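Local coordinates for tyrocidine synthase 2 (Brevibacillus parabrevis, PDB 6TA8), which belongs to the nonribosomal peptide synthetases, large modular enzymes, and is represented here by a stretch that includes a condensation domain, at residues A[253-258]-A[432-437]; A[382-387]-A[420-425]. All coordinates share one frame; numbering follows the deposited sequence.

Contact 1 (A[253-258]-A[432-437]); sequences LSFALT and LRISVG
F255 lies alongside its cross-strand partner I434, and the pair illustrates how an antiparallel ladder sorts its side chains. The phenyl group stands between its own backbone N and carbonyl carbon (chi1 75°), which brings the far end of the ring back across the strand gap: CE2 lies 3.5 Å from I434 CB and CZ 3.6 Å from I434 CG1. The two side chains run side by side in the same direction. Beneath them the backbones exchange two bonds, F255 N giving to I434 O and I434 N to F255 O, the latter at 2.9 Å. L253 and V436 form a second reciprocal pair.

On the other side of the sheet S254 and S435 face each other as a non-hydrogen-bonded pair, their OG atoms joined by a 3.0 Å hydrogen bond. With chi1 at -52° and -56° each OG sits beside its own backbone N, opposite the carbonyl carbon, and this turns the two hydroxyls to each other; either could be the donor. Next to them A256 CB rests 3.6 Å from R433 CG. Just past the end of strand 250-256, L257 N still gives to L432 O, and L257 CD1 touches L432 CD2 at 3.7 Å.

Helix 445-466 covers the side of L253 and I434, helix 259-267 takes up L257 and L432, and strand 421-428 flanks 431-439 on its other edge.

Contact 2 (A[382-387]-A[420-425]); sequences EISFNY and LLDISA
I423 and F385 pack across a parallel strand pair inside the mixed sheet of the condensation domain, where 383-387 and 421-425 run side by side, 12° apart in direction. From CB outward, the two branches of I423 part toward different neighbours. Its CB lies 3.6 Å from S384 O. The CG2 branch, anti to the backbone N, reaches the F385 ring, 3.7 Å from both CD1 and CE1, meeting it obliquely. The other branch carries CG1 past I383 CG2, and CD1 ends 3.7 Å from that same methyl. One isoleucine thus bridges two residues of the partner strand, I383 and F385, that point to the same side.

The backbone holds this register by alternating bonds: L421 N gives to E382 O, S384 N to L421 O, I423 N to S384 O at 2.7 Å and N386 N to I423 O, while the bond from A425 N to N386 O is weak. Helix 277-293 covers the side of F385, Y387 and I423 through L285, M277 and L281, and strand 297-304 flanks the far edge of 383-390. S384 and D422 point to the opposite side from I423.

Farther along, A425 CB lies in the plane of the Y387 ring at its edge, 3.6 Å from CD1.

How the contacts relate
Contacts 1 and 2 are two strand pairings of one six-stranded mixed sheet, joined by the pairing of 421-428 with 431-439, their centres about 12 Å apart. These two strands follow each other in the chain and lie next to each other in the sheet, so 432-437 of contact 1 pairs directly with 420-425 of contact 2. G437 N lies 2.6 Å from D422 O and S424 N 2.9 Å from S435 O, both probable hydrogen bonds. I434, which lies beside the F255 ring in contact 1, extends CD1 to 3.7 Å from A425 CB. Along the chain, contact 2 is nested inside the loop that contact 1 closes. Strand 421-428 is where pairing changes, antiparallel to 431-439 on one edge and parallel to 383-390 on the other.

Contact 1 (A[253-258]-A[432-437])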
loop_
_atom_site.group_PDB
_atom_site.type_symbol
_atom_site.label_atom_id
_atom_site.label_comp_id
_atom_site.label_asym_id
_atom_site.label_seq_id
_atom_site.Cartn_x
_atom_site.Cartn_y
_atom_site.Cartn_z
ATOM N N LEU A 253 15.141 -2.849 7.887
ATOM C CA LEU A 253 16.402 -2.157 7.659
ATOM C C LEU A 253 16.176 -1.119 6.570
ATOM O O LEU A 253 15.771 -1.463 5.455
ATOM C CB LEU A 253 17.505 -3.138 7.256
ATOM C CG LEU A 253 18.915 -2.563 7.087
ATOM C CD1 LEU A 253 19.957 -3.531 7.622
ATOM C CD2 LEU A 253 19.199 -2.230 5.635
ATOM N N SER A 254 16.437 0.146 6.891
ATOM C CA SER A 254 16.147 1.252 5.993
ATOM C C SER A 254 17.417 2.023 5.657
ATOM O O SER A 254 18.328 2.145 6.482
ATOM C CB SER A 254 15.117 2.209 6.609
ATOM O OG SER A 254 13.969 1.509 7.055
ATOM N N PHE A 255 17.464 2.540 4.431
ATOM C CA PHE A 255 18.505 3.467 4.013
ATOM C C PHE A 255 17.862 4.589 3.211
ATOM O O PHE A 255 16.845 4.389 2.542
ATOM C CB PHE A 255 19.607 2.770 3.194
ATOM C CG PHE A 255 19.212 2.437 1.778
ATOM C CD1 PHE A 255 19.468 3.324 0.743
ATOM C CD2 PHE A 255 18.612 1.225 1.480
ATOM C CE1 PHE A 255 19.114 3.017 -0.558
ATOM C CE2 PHE A 255 18.259 0.911 0.180
ATOM C CZ PHE A 255 18.510 1.809 -0.839
ATOM N N ALA A 256 18.460 5.774 3.291
ATOM C CA ALA A 256 17.926 6.958 2.639
ATOM C C ALA A 256 19.008 7.625 1.805
ATOM O O ALA A 256 20.206 7.451 2.045
ATOM C CB ALA A 256 17.361 7.956 3.659
ATOM N N LEU A 257 18.567 8.394 0.815
ATOM C CA LEU A 257 19.454 9.175 -0.032
ATOM C C LEU A 257 19.395 10.645 0.367
ATOM O O LEU A 257 18.382 11.126 0.880
ATOM C CB LEU A 257 19.079 9.023 -1.508
ATOM C CG LEU A 257 19.129 7.613 -2.103
ATOM C CD1 LEU A 257 18.869 7.660 -3.600
ATOM C CD2 LEU A 257 20.464 6.949 -1.810
ATOM N N THR A 258 20.496 11.353 0.129
ATOM C CA THR A 258 20.540 12.778 0.411
ATOM C C THR A 258 19.604 13.535 -0.531
ATOM O O THR A 258 19.258 13.062 -1.618
ATOM C CB THR A 258 21.968 13.309 0.276
ATOM O OG1 THR A 258 22.405 13.174 -1.082
ATOM C CG2 THR A 258 22.914 12.537 1.183
ATOM N N LEU A 432 14.555 10.128 -0.852
ATOM C CA LEU A 432 14.067 8.812 -1.249
ATOM C C LEU A 432 14.558 7.788 -0.235
ATOM O O LEU A 432 15.764 7.558 -0.113
ATOM C CB LEU A 432 14.550 8.466 -2.654
ATOM C CG LEU A 432 14.400 7.012 -3.093
ATOM C CD1 LEU A 432 12.960 6.708 -3.473
ATOM C CD2 LEU A 432 15.338 6.703 -4.250
ATOM N N ARG A 433 13.632 7.181 0.502
ATOM C CA ARG A 433 13.969 6.283 1.600
ATOM C C ARG A 433 13.411 4.899 1.305
ATOM O O ARG A 433 12.194 4.729 1.178
ATOM C CB ARG A 433 13.426 6.820 2.926
ATOM C CG ARG A 433 13.795 8.274 3.180
ATOM C CD ARG A 433 13.571 8.683 4.624
ATOM N NE ARG A 433 12.180 9.041 4.881
ATOM C CZ ARG A 433 11.365 8.349 5.669
ATOM N NH1 ARG A 433 10.114 8.752 5.843
ATOM N NH2 ARG A 433 11.800 7.257 6.283
ATOM N N ILE A 434 14.302 3.917 1.202
ATOM C CA ILE A 434 13.937 2.531 0.931
ATOM C C ILE A 434 13.949 1.757 2.239
ATOM O O ILE A 434 14.813 1.978 3.098
ATOM C CB ILE A 434 14.897 1.895 -0.093
ATOM C CG1 ILE A 434 15.124 2.839 -1.277
ATOM C CG2 ILE A 434 14.368 0.547 -0.560
ATOM C CD1 ILE A 434 13.898 3.072 -2.125
ATOM N N SER A 435 12.990 0.847 2.395
ATOM C CA SER A 435 12.878 0.015 3.586
ATOM C C SER A 435 12.650 -1.427 3.165
ATOM O O SER A 435 11.814 -1.698 2.297
ATOM C CB SER A 435 11.738 0.494 4.490
ATOM O OG SER A 435 11.906 1.858 4.838
ATOM N N VAL A 436 13.392 -2.346 3.777
ATOM C CA VAL A 436 13.303 -3.770 3.476
ATOM C C VAL A 436 12.833 -4.492 4.731
ATOM O O VAL A 436 13.501 -4.436 5.772
ATOM C CB VAL A 436 14.646 -4.338 2.991
ATOM C CG1 VAL A 436 14.489 -5.795 2.579
ATOM C CG2 VAL A 436 15.189 -3.506 1.838
ATOM N N GLY A 437 11.690 -5.166 4.633
ATOM C CA GLY A 437 11.141 -5.922 5.744
ATOM C C GLY A 437 11.492 -7.394 5.621
ATOM O O GLY A 437 11.318 -7.999 4.561
#

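Contact 2 (A[382-387]-A[420-425])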
loop_
_atom_site.group_PDB
_atom_site.type_symbol
_atom_site.label_atom_id
_atom_site.label_comp_id
_atom_site.label_asym_id
_atom_site.label_seq_id
_atom_site.Cartn_x
_atom_site.Cartn_y
_atom_site.Cartn_z
ATOM N N GLU A 382 8.650 -14.153 -4.251
ATOM C CA GLU A 382 9.061 -14.093 -2.858
ATOM C C GLU A 382 9.471 -12.698 -2.412
ATOM O O GLU A 382 9.688 -12.489 -1.212
ATOM C CB GLU A 382 10.217 -15.072 -2.599
ATOM C CG GLU A 382 9.767 -16.513 -2.419
ATOM C CD GLU A 382 10.922 -17.494 -2.435
ATOM O OE1 GLU A 382 11.883 -17.269 -3.199
ATOM O OE2 GLU A 382 10.867 -18.492 -1.685
ATOM N N ILE A 383 9.581 -11.745 -3.334
ATOM C CA ILE A 383 9.873 -10.355 -3.013
ATOM C C ILE A 383 8.685 -9.505 -3.437
ATOM O O ILE A 383 8.127 -9.700 -4.521
ATOM C CB ILE A 383 11.162 -9.863 -3.703
ATOM C CG1 ILE A 383 12.315 -10.833 -3.443
ATOM C CG2 ILE A 383 11.522 -8.463 -3.231
ATOM C CD1 ILE A 383 13.594 -10.447 -4.152
ATOM N N SER A 384 8.299 -8.567 -2.578
ATOM C CA SER A 384 7.229 -7.623 -2.866
ATOM C C SER A 384 7.808 -6.218 -2.931
ATOM O O SER A 384 8.574 -5.816 -2.050
ATOM C CB SER A 384 6.128 -7.698 -1.804
ATOM O OG SER A 384 5.068 -6.807 -2.108
ATOM N N PHE A 385 7.446 -5.479 -3.977
ATOM C CA PHE A 385 7.883 -4.104 -4.160
ATOM C C PHE A 385 6.670 -3.188 -4.249
ATOM O O PHE A 385 5.637 -3.563 -4.812
ATOM C CB PHE A 385 8.747 -3.951 -5.416
ATOM C CG PHE A 385 9.486 -2.645 -5.488
ATOM C CD1 PHE A 385 10.728 -2.502 -4.893
ATOM C CD2 PHE A 385 8.936 -1.557 -6.146
ATOM C CE1 PHE A 385 11.408 -1.302 -4.956
ATOM C CE2 PHE A 385 9.611 -0.353 -6.213
ATOM C CZ PHE A 385 10.849 -0.227 -5.617
ATOM N N ASN A 386 6.805 -1.987 -3.692
ATOM C CA ASN A 386 5.718 -1.013 -3.678
ATOM C C ASN A 386 6.316 0.377 -3.548
ATOM O O ASN A 386 7.002 0.666 -2.563
ATOM C CB ASN A 386 4.744 -1.290 -2.530
ATOM C CG ASN A 386 3.591 -0.304 -2.491
ATOM O OD1 ASN A 386 3.242 0.300 -3.506
ATOM N ND2 ASN A 386 2.993 -0.139 -1.318
ATOM N N TYR A 387 6.056 1.231 -4.534
ATOM C CA TYR A 387 6.492 2.620 -4.512
ATOM C C TYR A 387 5.320 3.493 -4.084
ATOM O O TYR A 387 4.288 3.531 -4.763
ATOM C CB TYR A 387 7.018 3.055 -5.879
ATOM C CG TYR A 387 7.406 4.514 -5.934
ATOM C CD1 TYR A 387 8.480 4.993 -5.197
ATOM C CD2 TYR A 387 6.694 5.413 -6.717
ATOM C CE1 TYR A 387 8.838 6.326 -5.239
ATOM C CE2 TYR A 387 7.045 6.750 -6.766
ATOM C CZ TYR A 387 8.117 7.201 -6.025
ATOM O OH TYR A 387 8.472 8.529 -6.071
ATOM N N LEU A 420 8.723 -13.184 1.511
ATOM C CA LEU A 420 10.022 -13.348 2.151
ATOM C C LEU A 420 10.711 -12.009 2.376
ATOM O O LEU A 420 11.446 -11.847 3.356
ATOM C CB LEU A 420 10.901 -14.269 1.304
ATOM C CG LEU A 420 12.217 -14.748 1.910
ATOM C CD1 LEU A 420 12.283 -16.263 1.864
ATOM C CD2 LEU A 420 13.386 -14.137 1.161
ATOM N N LEU A 421 10.486 -11.043 1.488
ATOM C CA LEU A 421 11.064 -9.711 1.610
ATOM C C LEU A 421 10.054 -8.686 1.122
ATOM O O LEU A 421 9.537 -8.807 0.008
ATOM C CB LEU A 421 12.364 -9.588 0.805
ATOM C CG LEU A 421 13.578 -10.397 1.262
ATOM C CD1 LEU A 421 14.713 -10.255 0.260
ATOM C CD2 LEU A 421 14.026 -9.969 2.653
ATOM N N ASP A 422 9.776 -7.685 1.952
ATOM C CA ASP A 422 8.916 -6.568 1.581
ATOM C C ASP A 422 9.781 -5.329 1.403
ATOM O O ASP A 422 10.389 -4.850 2.366
ATOM C CB ASP A 422 7.836 -6.321 2.634
ATOM C CG ASP A 422 7.032 -5.064 2.357
ATOM O OD1 ASP A 422 6.371 -4.559 3.288
ATOM O OD2 ASP A 422 7.062 -4.578 1.203
ATOM N N ILE A 423 9.833 -4.817 0.179
ATOM C CA ILE A 423 10.659 -3.667 -0.165
ATOM C C ILE A 423 9.728 -2.518 -0.525
ATOM O O ILE A 423 9.006 -2.580 -1.529
ATOM C CB ILE A 423 11.627 -3.984 -1.312
ATOM C CG1 ILE A 423 12.536 -5.153 -0.925
ATOM C CG2 ILE A 423 12.449 -2.756 -1.668
ATOM C CD1 ILE A 423 13.510 -5.552 -2.007
ATOM N N SER A 424 9.742 -1.469 0.290
ATOM C CA SER A 424 8.939 -0.279 0.064
ATOM C C SER A 424 9.829 0.875 -0.379
ATOM O O SER A 424 11.045 0.869 -0.169
ATOM C CB SER A 424 8.162 0.109 1.327
ATOM O OG SER A 424 7.201 -0.880 1.657
ATOM N N ALA A 425 9.203 1.870 -1.001
ATOM C CA ALA A 425 9.928 3.024 -1.522
ATOM C C ALA A 425 9.039 4.250 -1.405
ATOM O O ALA A 425 7.931 4.267 -1.949
ATOM C CB ALA A 425 10.349 2.799 -2.976
#